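Local atomic coordinates of serine protease inhibitor (Schistosoma haematobium, PDB entry 3STO), a protein that probably inhibits serine proteases by the serpin mechanism, trapping them through a large conformational change. Residues 160-171 and 187-195; 19-27 and 41-50. All coordinates share one frame; numbering follows the deposited sequence.

Contact 1: residues 160-171 and 187-195; sequences INDWVDQQSNGL and ILVNVFYFR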
loop_
_atom_site.group_PDB
_atom_site.type_symbol
_atom_site.label_atom_id
_atom_site.label_comp_id
_atom_site.label_asym_id
_atom_site.label_seq_id
_atom_site.Cartn_x
_atom_site.Cartn_y
_atom_site.Cartn_z
ATOM N N ILE A 160 -0.741 -14.776 15.148
ATOM C CA ILE A 160 -0.816 -13.841 14.042
ATOM C C ILE A 160 -0.948 -12.394 14.530
ATOM O O ILE A 160 -0.164 -11.525 14.136
ATOM C CB ILE A 160 -1.973 -14.180 13.099
ATOM C CG1 ILE A 160 -1.630 -15.448 12.310
ATOM C CG2 ILE A 160 -2.196 -13.035 12.152
ATOM C CD1 ILE A 160 -2.780 -16.027 11.531
ATOM N N ASN A 161 -1.933 -12.149 15.396
ATOM C CA ASN A 161 -2.160 -10.816 15.970
ATOM C C ASN A 161 -0.886 -10.281 16.573
ATOM O O ASN A 161 -0.574 -9.106 16.419
ATOM C CB ASN A 161 -3.289 -10.813 17.012
ATOM C CG ASN A 161 -4.690 -10.857 16.376
ATOM O OD1 ASN A 161 -4.869 -10.562 15.192
ATOM N ND2 ASN A 161 -5.682 -11.208 17.175
ATOM N N ASP A 162 -0.119 -11.152 17.214
ATOM C CA ASP A 162 1.152 -10.723 17.789
ATOM C C ASP A 162 2.154 -10.318 16.735
ATOM O O ASP A 162 2.857 -9.320 16.896
ATOM C CB ASP A 162 1.754 -11.795 18.697
ATOM C CG ASP A 162 0.969 -11.958 19.994
ATOM O OD1 ASP A 162 0.285 -10.990 20.405
ATOM O OD2 ASP A 162 1.029 -13.054 20.596
ATOM N N TRP A 163 2.229 -11.091 15.661
ATOM C CA TRP A 163 3.164 -10.780 14.613
ATOM C C TRP A 163 2.825 -9.414 14.052
ATOM O O TRP A 163 3.703 -8.585 13.861
ATOM C CB TRP A 163 3.114 -11.824 13.484
ATOM C CG TRP A 163 4.119 -11.507 12.396
ATOM C CD1 TRP A 163 5.452 -11.770 12.422
ATOM C CD2 TRP A 163 3.865 -10.863 11.142
ATOM N NE1 TRP A 163 6.048 -11.361 11.256
ATOM C CE2 TRP A 163 5.103 -10.790 10.452
ATOM C CE3 TRP A 163 2.717 -10.345 10.528
ATOM C CZ2 TRP A 163 5.235 -10.197 9.190
ATOM C CZ3 TRP A 163 2.848 -9.772 9.258
ATOM C CH2 TRP A 163 4.100 -9.699 8.610
ATOM N N VAL A 164 1.542 -9.201 13.779
ATOM C CA VAL A 164 1.093 -7.983 13.155
ATOM C C VAL A 164 1.401 -6.809 14.069
ATOM O O VAL A 164 2.076 -5.860 13.671
ATOM C CB VAL A 164 -0.405 -8.033 12.847
ATOM C CG1 VAL A 164 -0.874 -6.687 12.319
ATOM C CG2 VAL A 164 -0.706 -9.146 11.817
ATOM N N ASP A 165 0.921 -6.896 15.303
ATOM C CA ASP A 165 1.288 -5.948 16.350
ATOM C C ASP A 165 2.794 -5.605 16.374
ATOM O O ASP A 165 3.166 -4.443 16.510
ATOM C CB ASP A 165 0.849 -6.492 17.701
ATOM C CG ASP A 165 0.998 -5.480 18.813
ATOM O OD1 ASP A 165 2.102 -5.414 19.401
ATOM O OD2 ASP A 165 0.014 -4.757 19.102
ATOM N N GLN A 166 3.660 -6.598 16.218
ATOM C CA GLN A 166 5.093 -6.335 16.211
ATOM C C GLN A 166 5.558 -5.532 14.998
ATOM O O GLN A 166 6.571 -4.843 15.062
ATOM C CB GLN A 166 5.891 -7.646 16.303
ATOM N N GLN A 167 4.835 -5.617 13.888
ATOM C CA GLN A 167 5.277 -4.951 12.660
ATOM C C GLN A 167 4.731 -3.527 12.554
ATOM O O GLN A 167 5.335 -2.653 11.928
ATOM C CB GLN A 167 4.840 -5.746 11.425
ATOM C CG GLN A 167 5.012 -7.219 11.569
ATOM C CD GLN A 167 6.455 -7.627 11.592
ATOM O OE1 GLN A 167 7.284 -7.081 10.862
ATOM N NE2 GLN A 167 6.771 -8.592 12.431
ATOM N N SER A 168 3.578 -3.310 13.173
ATOM C CA SER A 168 2.858 -2.046 13.067
ATOM C C SER A 168 3.286 -1.047 14.124
ATOM O O SER A 168 2.677 0.021 14.246
ATOM C CB SER A 168 1.353 -2.302 13.217
ATOM O OG SER A 168 1.070 -3.047 14.395
ATOM N N ASN A 169 4.316 -1.402 14.893
ATOM C CA ASN A 169 4.688 -0.648 16.087
ATOM C C ASN A 169 3.496 -0.378 16.997
ATOM O O ASN A 169 3.374 0.712 17.551
ATOM C CB ASN A 169 5.331 0.687 15.707
ATOM C CG ASN A 169 6.771 0.780 16.147
ATOM O OD1 ASN A 169 7.568 -0.132 15.894
ATOM N ND2 ASN A 169 7.114 1.872 16.831
ATOM N N GLY A 170 2.601 -1.354 17.129
ATOM C CA GLY A 170 1.417 -1.193 17.955
ATOM C C GLY A 170 0.140 -0.688 17.291
ATOM O O GLY A 170 -0.953 -0.934 17.793
ATOM N N LEU A 171 0.264 0.015 16.167
ATOM C CA LEU A 171 -0.892 0.638 15.514
ATOM C C LEU A 171 -1.894 -0.344 14.870
ATOM O O LEU A 171 -2.993 0.058 14.481
ATOM C CB LEU A 171 -0.422 1.663 14.465
ATOM C CG LEU A 171 0.502 2.816 14.890
ATOM C CD1 LEU A 171 0.727 3.831 13.766
ATOM C CD2 LEU A 171 -0.070 3.523 16.099
ATOM N N ILE A 187 -2.032 -18.964 5.573
ATOM C CA ILE A 187 -2.441 -17.572 5.498
ATOM C C ILE A 187 -1.253 -16.651 5.251
ATOM O O ILE A 187 -0.215 -16.753 5.911
ATOM C CB ILE A 187 -3.121 -17.142 6.775
ATOM C CG1 ILE A 187 -4.503 -17.817 6.889
ATOM C CG2 ILE A 187 -3.213 -15.603 6.818
ATOM C CD1 ILE A 187 -5.270 -17.415 8.136
ATOM N N LEU A 188 -1.400 -15.783 4.265
ATOM C CA LEU A 188 -0.411 -14.739 3.982
ATOM C C LEU A 188 -0.927 -13.389 4.483
ATOM O O LEU A 188 -2.108 -13.046 4.277
ATOM C CB LEU A 188 -0.148 -14.635 2.486
ATOM C CG LEU A 188 0.356 -15.853 1.720
ATOM C CD1 LEU A 188 0.416 -15.517 0.235
ATOM C CD2 LEU A 188 1.703 -16.249 2.242
ATOM N N VAL A 189 -0.035 -12.654 5.144
ATOM C CA VAL A 189 -0.322 -11.358 5.754
ATOM C C VAL A 189 0.735 -10.330 5.316
ATOM O O VAL A 189 1.924 -10.496 5.564
ATOM C CB VAL A 189 -0.362 -11.431 7.314
ATOM C CG1 VAL A 189 -0.826 -10.109 7.895
ATOM C CG2 VAL A 189 -1.310 -12.512 7.789
ATOM N N ASN A 190 0.300 -9.282 4.629
ATOM C CA ASN A 190 1.196 -8.180 4.280
ATOM C C ASN A 190 0.976 -6.894 5.122
ATOM O O ASN A 190 -0.144 -6.450 5.354
ATOM C CB ASN A 190 1.175 -7.859 2.769
ATOM C CG ASN A 190 2.149 -6.718 2.415
ATOM O OD1 ASN A 190 1.751 -5.566 2.198
ATOM N ND2 ASN A 190 3.434 -7.036 2.406
ATOM N N VAL A 191 2.080 -6.347 5.603
ATOM C CA VAL A 191 2.101 -5.115 6.356
ATOM C C VAL A 191 3.019 -4.119 5.652
ATOM O O VAL A 191 4.166 -4.439 5.292
ATOM C CB VAL A 191 2.632 -5.334 7.786
ATOM C CG1 VAL A 191 2.895 -3.996 8.467
ATOM C CG2 VAL A 191 1.666 -6.188 8.597
ATOM N N PHE A 192 2.525 -2.910 5.439
ATOM C CA PHE A 192 3.378 -1.896 4.829
ATOM C C PHE A 192 3.378 -0.635 5.666
ATOM O O PHE A 192 2.402 0.125 5.691
ATOM C CB PHE A 192 2.927 -1.590 3.414
ATOM C CG PHE A 192 4.005 -1.010 2.543
ATOM C CD1 PHE A 192 4.183 0.376 2.457
ATOM C CD2 PHE A 192 4.824 -1.853 1.780
ATOM C CE1 PHE A 192 5.174 0.901 1.626
ATOM C CE2 PHE A 192 5.806 -1.343 0.940
ATOM C CZ PHE A 192 5.988 0.033 0.853
ATOM N N TYR A 193 4.489 -0.433 6.355
ATOM C CA TYR A 193 4.596 0.657 7.311
ATOM C C TYR A 193 5.485 1.769 6.749
ATOM O O TYR A 193 6.679 1.569 6.481
ATOM C CB TYR A 193 5.146 0.119 8.641
ATOM C CG TYR A 193 5.060 1.042 9.837
ATOM C CD1 TYR A 193 3.844 1.386 10.389
ATOM C CD2 TYR A 193 6.213 1.534 10.441
ATOM C CE1 TYR A 193 3.773 2.215 11.513
ATOM C CE2 TYR A 193 6.161 2.360 11.556
ATOM C CZ TYR A 193 4.940 2.692 12.094
ATOM O OH TYR A 193 4.890 3.515 13.207
ATOM N N PHE A 194 4.875 2.933 6.577
ATOM C CA PHE A 194 5.577 4.133 6.198
ATOM C C PHE A 194 5.588 5.115 7.368
ATOM O O PHE A 194 4.584 5.311 8.022
ATOM C CB PHE A 194 4.900 4.767 4.979
ATOM C CG PHE A 194 5.620 5.963 4.454
ATOM C CD1 PHE A 194 5.468 7.208 5.067
ATOM C CD2 PHE A 194 6.480 5.845 3.363
ATOM C CE1 PHE A 194 6.143 8.340 4.577
ATOM C CE2 PHE A 194 7.159 6.954 2.866
ATOM C CZ PHE A 194 6.997 8.208 3.477
ATOM N N ARG A 195 6.726 5.750 7.613
ATOM C CA ARG A 195 6.838 6.715 8.696
ATOM C C ARG A 195 7.912 7.780 8.428
ATOM O O ARG A 195 9.080 7.467 8.163
ATOM C CB ARG A 195 7.099 6.002 10.017
ATOM C CG ARG A 195 7.185 6.940 11.209
ATOM C CD ARG A 195 8.359 6.562 12.121
ATOM N NE ARG A 195 7.964 5.740 13.260
ATOM C CZ ARG A 195 8.791 4.921 13.905
ATOM N NH1 ARG A 195 10.050 4.810 13.498
ATOM N NH2 ARG A 195 8.361 4.202 14.942
#
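From I160 facing I187 to L171 beside Y193, helix 160-167 and the turn after it run over strand 187-194 almost in its own direction: the short axes differ by 18° and approach to 9.5 Å. I187, V189, V191 and Y193 all point toward the helix, and the branched residues among them give the strand a firm apolar face. W163 reaches it with the six-membered end of its indole. CG lies opposite the backbone N (chi1 -179°), which drops CZ3 to 3.8 Å from V191 CG2 and 3.9 Å from V189 CG1. In Q167, chi1 (-42°) sets CG over the centre of the indole, CB meets V191 CG1 at 3.9 Å, and the bend at chi2 then carries the amide on, OE1 to S118. V164 crosses V189 at about a right angle, CG2 to CG1 4.0 Å. Beyond the helix, S168 begins a type I' turn, with G170 at positive phi, and its OG bonds to V164 O from above the carbonyl plane. The turn lies against Y193: L171 CD1 meets the ring edge 4.1 Å from CE1. No hydrogen bond joins the two segments; the indole NE1 turns to E144. So mainly apolar packing joins helix to strand here, as in inhibitory serpins, where the equivalent helix is thought to shift as the reactive loop enters the sheet.

Contact 2: residues 19-27 and 41-50; sequences HKAFTHAYL and TCPLGILFTL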
loop_
_atom_site.group_PDB
_atom_site.type_symbol
_atom_site.label_atom_id
_atom_site.label_comp_id
_atom_site.label_asym_id
_atom_site.label_seq_id
_atom_site.Cartn_x
_atom_site.Cartn_y
_atom_site.Cartn_z
ATOM N N HIS A 19 6.279 -4.052 -12.663
ATOM C CA HIS A 19 5.707 -3.748 -11.377
ATOM C C HIS A 19 4.686 -2.603 -11.517
ATOM O O HIS A 19 3.760 -2.486 -10.708
ATOM C CB HIS A 19 6.823 -3.460 -10.357
ATOM C CG HIS A 19 7.528 -2.166 -10.586
ATOM N ND1 HIS A 19 8.483 -2.000 -11.569
ATOM C CD2 HIS A 19 7.398 -0.962 -9.979
ATOM C CE1 HIS A 19 8.925 -0.756 -11.545
ATOM N NE2 HIS A 19 8.283 -0.105 -10.588
ATOM N N LYS A 20 4.820 -1.793 -12.568
ATOM C CA LYS A 20 3.834 -0.746 -12.819
ATOM C C LYS A 20 2.613 -1.311 -13.531
ATOM O O LYS A 20 1.490 -0.843 -13.316
ATOM C CB LYS A 20 4.423 0.436 -13.607
ATOM C CG LYS A 20 5.375 1.312 -12.824
ATOM C CD LYS A 20 5.638 2.653 -13.546
ATOM C CE LYS A 20 6.666 3.472 -12.783
ATOM N NZ LYS A 20 6.642 4.949 -13.107
ATOM N N ALA A 21 2.839 -2.304 -14.392
ATOM C CA ALA A 21 1.763 -3.053 -15.056
ATOM C C ALA A 21 0.908 -3.788 -14.031
ATOM O O ALA A 21 -0.324 -3.700 -14.046
ATOM C CB ALA A 21 2.353 -4.041 -16.028
ATOM N N PHE A 22 1.572 -4.511 -13.138
ATOM C CA PHE A 22 0.881 -5.150 -12.033
ATOM C C PHE A 22 0.064 -4.103 -11.270
ATOM O O PHE A 22 -1.133 -4.240 -11.071
ATOM C CB PHE A 22 1.886 -5.803 -11.074
ATOM C CG PHE A 22 1.239 -6.379 -9.854
ATOM C CD1 PHE A 22 0.544 -7.586 -9.922
ATOM C CD2 PHE A 22 1.254 -5.683 -8.651
ATOM C CE1 PHE A 22 -0.095 -8.103 -8.802
ATOM C CE2 PHE A 22 0.616 -6.187 -7.517
ATOM C CZ PHE A 22 -0.049 -7.409 -7.586
ATOM N N THR A 23 0.746 -3.056 -10.834
ATOM C CA THR A 23 0.135 -2.010 -10.027
ATOM C C THR A 23 -1.161 -1.474 -10.631
ATOM O O THR A 23 -2.153 -1.359 -9.942
ATOM C CB THR A 23 1.127 -0.871 -9.744
ATOM O OG1 THR A 23 2.132 -1.352 -8.834
ATOM C CG2 THR A 23 0.398 0.247 -9.093
ATOM N N HIS A 24 -1.154 -1.216 -11.927
ATOM C CA HIS A 24 -2.346 -0.756 -12.628
ATOM C C HIS A 24 -3.479 -1.786 -12.629
ATOM O O HIS A 24 -4.621 -1.446 -12.349
ATOM C CB HIS A 24 -2.007 -0.324 -14.071
ATOM C CG HIS A 24 -3.153 0.326 -14.786
ATOM N ND1 HIS A 24 -3.195 0.471 -16.156
ATOM C CD2 HIS A 24 -4.305 0.872 -14.307
ATOM C CE1 HIS A 24 -4.318 1.089 -16.496
ATOM N NE2 HIS A 24 -5.010 1.335 -15.395
ATOM N N ALA A 25 -3.149 -3.047 -12.907
ATOM C CA ALA A 25 -4.140 -4.107 -12.964
ATOM C C ALA A 25 -4.743 -4.283 -11.600
ATOM O O ALA A 25 -5.966 -4.455 -11.436
ATOM C CB ALA A 25 -3.498 -5.434 -13.430
ATOM N N TYR A 26 -3.878 -4.253 -10.604
ATOM C CA TYR A 26 -4.353 -4.415 -9.253
ATOM C C TYR A 26 -5.287 -3.243 -8.828
ATOM O O TYR A 26 -6.299 -3.449 -8.163
ATOM C CB TYR A 26 -3.177 -4.575 -8.312
ATOM C CG TYR A 26 -3.549 -4.384 -6.881
ATOM C CD1 TYR A 26 -4.231 -5.388 -6.193
ATOM C CD2 TYR A 26 -3.254 -3.184 -6.209
ATOM C CE1 TYR A 26 -4.600 -5.229 -4.857
ATOM C CE2 TYR A 26 -3.602 -3.007 -4.870
ATOM C CZ TYR A 26 -4.281 -4.045 -4.201
ATOM O OH TYR A 26 -4.639 -3.931 -2.881
ATOM N N LEU A 27 -4.952 -2.022 -9.221
ATOM C CA LEU A 27 -5.719 -0.861 -8.753
ATOM C C LEU A 27 -7.054 -0.707 -9.484
ATOM O O LEU A 27 -8.039 -0.423 -8.845
ATOM C CB LEU A 27 -4.880 0.424 -8.797
ATOM C CG LEU A 27 -3.781 0.609 -7.746
ATOM C CD1 LEU A 27 -2.918 1.796 -8.091
ATOM C CD2 LEU A 27 -4.342 0.770 -6.354
ATOM N N THR A 41 -4.650 1.360 0.303
ATOM C CA THR A 41 -3.843 0.227 -0.106
ATOM C C THR A 41 -2.382 0.549 -0.478
ATOM O O THR A 41 -2.061 1.639 -0.966
ATOM C CB THR A 41 -4.476 -0.512 -1.317
ATOM O OG1 THR A 41 -3.898 -1.821 -1.443
ATOM C CG2 THR A 41 -4.261 0.301 -2.618
ATOM N N CYS A 42 -1.523 -0.459 -0.301
ATOM C CA CYS A 42 -0.129 -0.420 -0.753
ATOM C C CYS A 42 0.247 -1.524 -1.768
ATOM O O CYS A 42 0.567 -2.660 -1.399
ATOM C CB CYS A 42 0.805 -0.479 0.444
ATOM S SG CYS A 42 2.442 -1.002 -0.118
ATOM N N PRO A 43 0.226 -1.186 -3.052
ATOM C CA PRO A 43 0.342 -2.175 -4.141
ATOM C C PRO A 43 1.650 -2.950 -4.197
ATOM O O PRO A 43 1.646 -4.083 -4.710
ATOM C CB PRO A 43 0.192 -1.327 -5.410
ATOM C CG PRO A 43 -0.407 -0.051 -4.950
ATOM C CD PRO A 43 0.010 0.179 -3.553
ATOM N N LEU A 44 2.743 -2.376 -3.694
ATOM C CA LEU A 44 4.046 -3.065 -3.764
ATOM C C LEU A 44 4.163 -4.177 -2.717
ATOM O O LEU A 44 4.903 -5.131 -2.877
ATOM C CB LEU A 44 5.228 -2.078 -3.648
ATOM C CG LEU A 44 5.380 -1.037 -4.759
ATOM C CD1 LEU A 44 6.657 -0.239 -4.561
ATOM C CD2 LEU A 44 5.377 -1.666 -6.138
ATOM N N GLY A 45 3.440 -4.031 -1.626
ATOM C CA GLY A 45 3.390 -5.066 -0.634
ATOM C C GLY A 45 2.679 -6.300 -1.147
ATOM O O GLY A 45 3.021 -7.398 -0.738
ATOM N N ILE A 46 1.693 -6.119 -2.029
ATOM C CA ILE A 46 1.016 -7.252 -2.663
ATOM C C ILE A 46 2.012 -7.924 -3.587
ATOM O O ILE A 46 2.115 -9.140 -3.602
ATOM C CB ILE A 46 -0.198 -6.838 -3.547
ATOM C CG1 ILE A 46 -1.018 -5.703 -2.926
ATOM C CG2 ILE A 46 -1.072 -8.041 -3.863
ATOM C CD1 ILE A 46 -1.565 -6.013 -1.553
ATOM N N LEU A 47 2.758 -7.117 -4.345
ATOM C CA LEU A 47 3.821 -7.617 -5.232
ATOM C C LEU A 47 4.922 -8.411 -4.509
ATOM O O LEU A 47 5.299 -9.477 -4.961
ATOM C CB LEU A 47 4.434 -6.471 -6.044
ATOM C CG LEU A 47 5.423 -6.842 -7.153
ATOM C CD1 LEU A 47 5.313 -5.887 -8.311
ATOM C CD2 LEU A 47 6.841 -6.864 -6.628
ATOM N N PHE A 48 5.439 -7.893 -3.394
ATOM C CA PHE A 48 6.458 -8.603 -2.622
ATOM C C PHE A 48 5.932 -9.911 -2.018
ATOM O O PHE A 48 6.639 -10.896 -1.974
ATOM C CB PHE A 48 6.998 -7.733 -1.473
ATOM C CG PHE A 48 7.732 -6.498 -1.927
ATOM C CD1 PHE A 48 7.883 -6.209 -3.278
ATOM C CD2 PHE A 48 8.288 -5.625 -0.999
ATOM C CE1 PHE A 48 8.564 -5.069 -3.689
ATOM C CE2 PHE A 48 8.980 -4.489 -1.402
ATOM C CZ PHE A 48 9.113 -4.210 -2.740
ATOM N N THR A 49 4.698 -9.908 -1.525
ATOM C CA THR A 49 4.126 -11.081 -0.879
ATOM C C THR A 49 3.851 -12.194 -1.889
ATOM O O THR A 49 4.281 -13.330 -1.716
ATOM C CB THR A 49 2.824 -10.735 -0.216
ATOM O OG1 THR A 49 3.073 -9.784 0.826
ATOM C CG2 THR A 49 2.177 -12.000 0.341
ATOM N N LEU A 50 3.128 -11.845 -2.947
ATOM C CA LEU A 50 2.986 -12.705 -4.119
ATOM C C LEU A 50 4.333 -13.136 -4.692
ATOM O O LEU A 50 4.580 -14.314 -4.959
ATOM C CB LEU A 50 2.250 -11.947 -5.205
ATOM C CG LEU A 50 1.373 -12.836 -6.042
ATOM C CD1 LEU A 50 0.573 -13.692 -5.078
ATOM C CD2 LEU A 50 0.497 -11.945 -6.872
#
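H19 opens the contact between helices 19-27 and 43-50, whose short axes pass 9.9 Å apart at 113°. Its CB lies 3.5 Å from L47 CD1, a tight fit, while the edge of its imidazole looks toward L44 CD2. One turn on, F22 is the main wedge. With CG opposite its backbone N (chi1 175°), the phenyl reaches across to the first turn of helix 43-50 and meets it edge-on: CE2 is 3.7 Å from P43 O and CZ 3.9 Å from I46 CG2, with L47 and L50 packing obliquely against the ring. A flat, wholly apolar ring suits this buried slot. T23 comes where the backbones are closest, opposite P43; its small side chain lets the helices near each other, and its hydroxyl is spent on H19 O, which also accepts T23 N. P43, just after C42, offers CB to both T23 and Y26. The Y26 ring carries I46 CG1 over one face in a CH-pi contact, 4.2 Å from the centroid. At the ring's edge, Y26 OH donates to T41 OG1 over 2.7 Å. T41 OG1 is bonded to Q342 as well, so this buried phenol ends in a short polar chain rather than in hydrocarbon. L27 closes the walk with CD2 3.8 Å from T41 CG2. Behind P43, C42 is the N-cap, its SG accepting from G45 N. The steep helix crossing, led in by strand 39-41, is that of helices A and B in the serpin fold, where helix B lies buried behind the central sheet.

In the fold
Contact 2 closes before contact 1 opens along the chain, and their centres lie 18 Å apart on opposite faces of strand 186-197. Helix 153-167 lies over V189 and V191, and the turn after it over Y193; L188, N190 and F192 point the other way and reach T49, G45 and C42 on segment 41-50. The strand is thus packed between the helix of contact 1 and the helix 43-55 of contact 2. It also pairs in parallel with strand 339-348, whose Q342 bonds to N190, T41 and C42 O. In inhibitory serpins these two strands part to admit the reactive loop, so contact 1 includes, and contact 2 backs, a region that probably moves if this protein inhibits likewise.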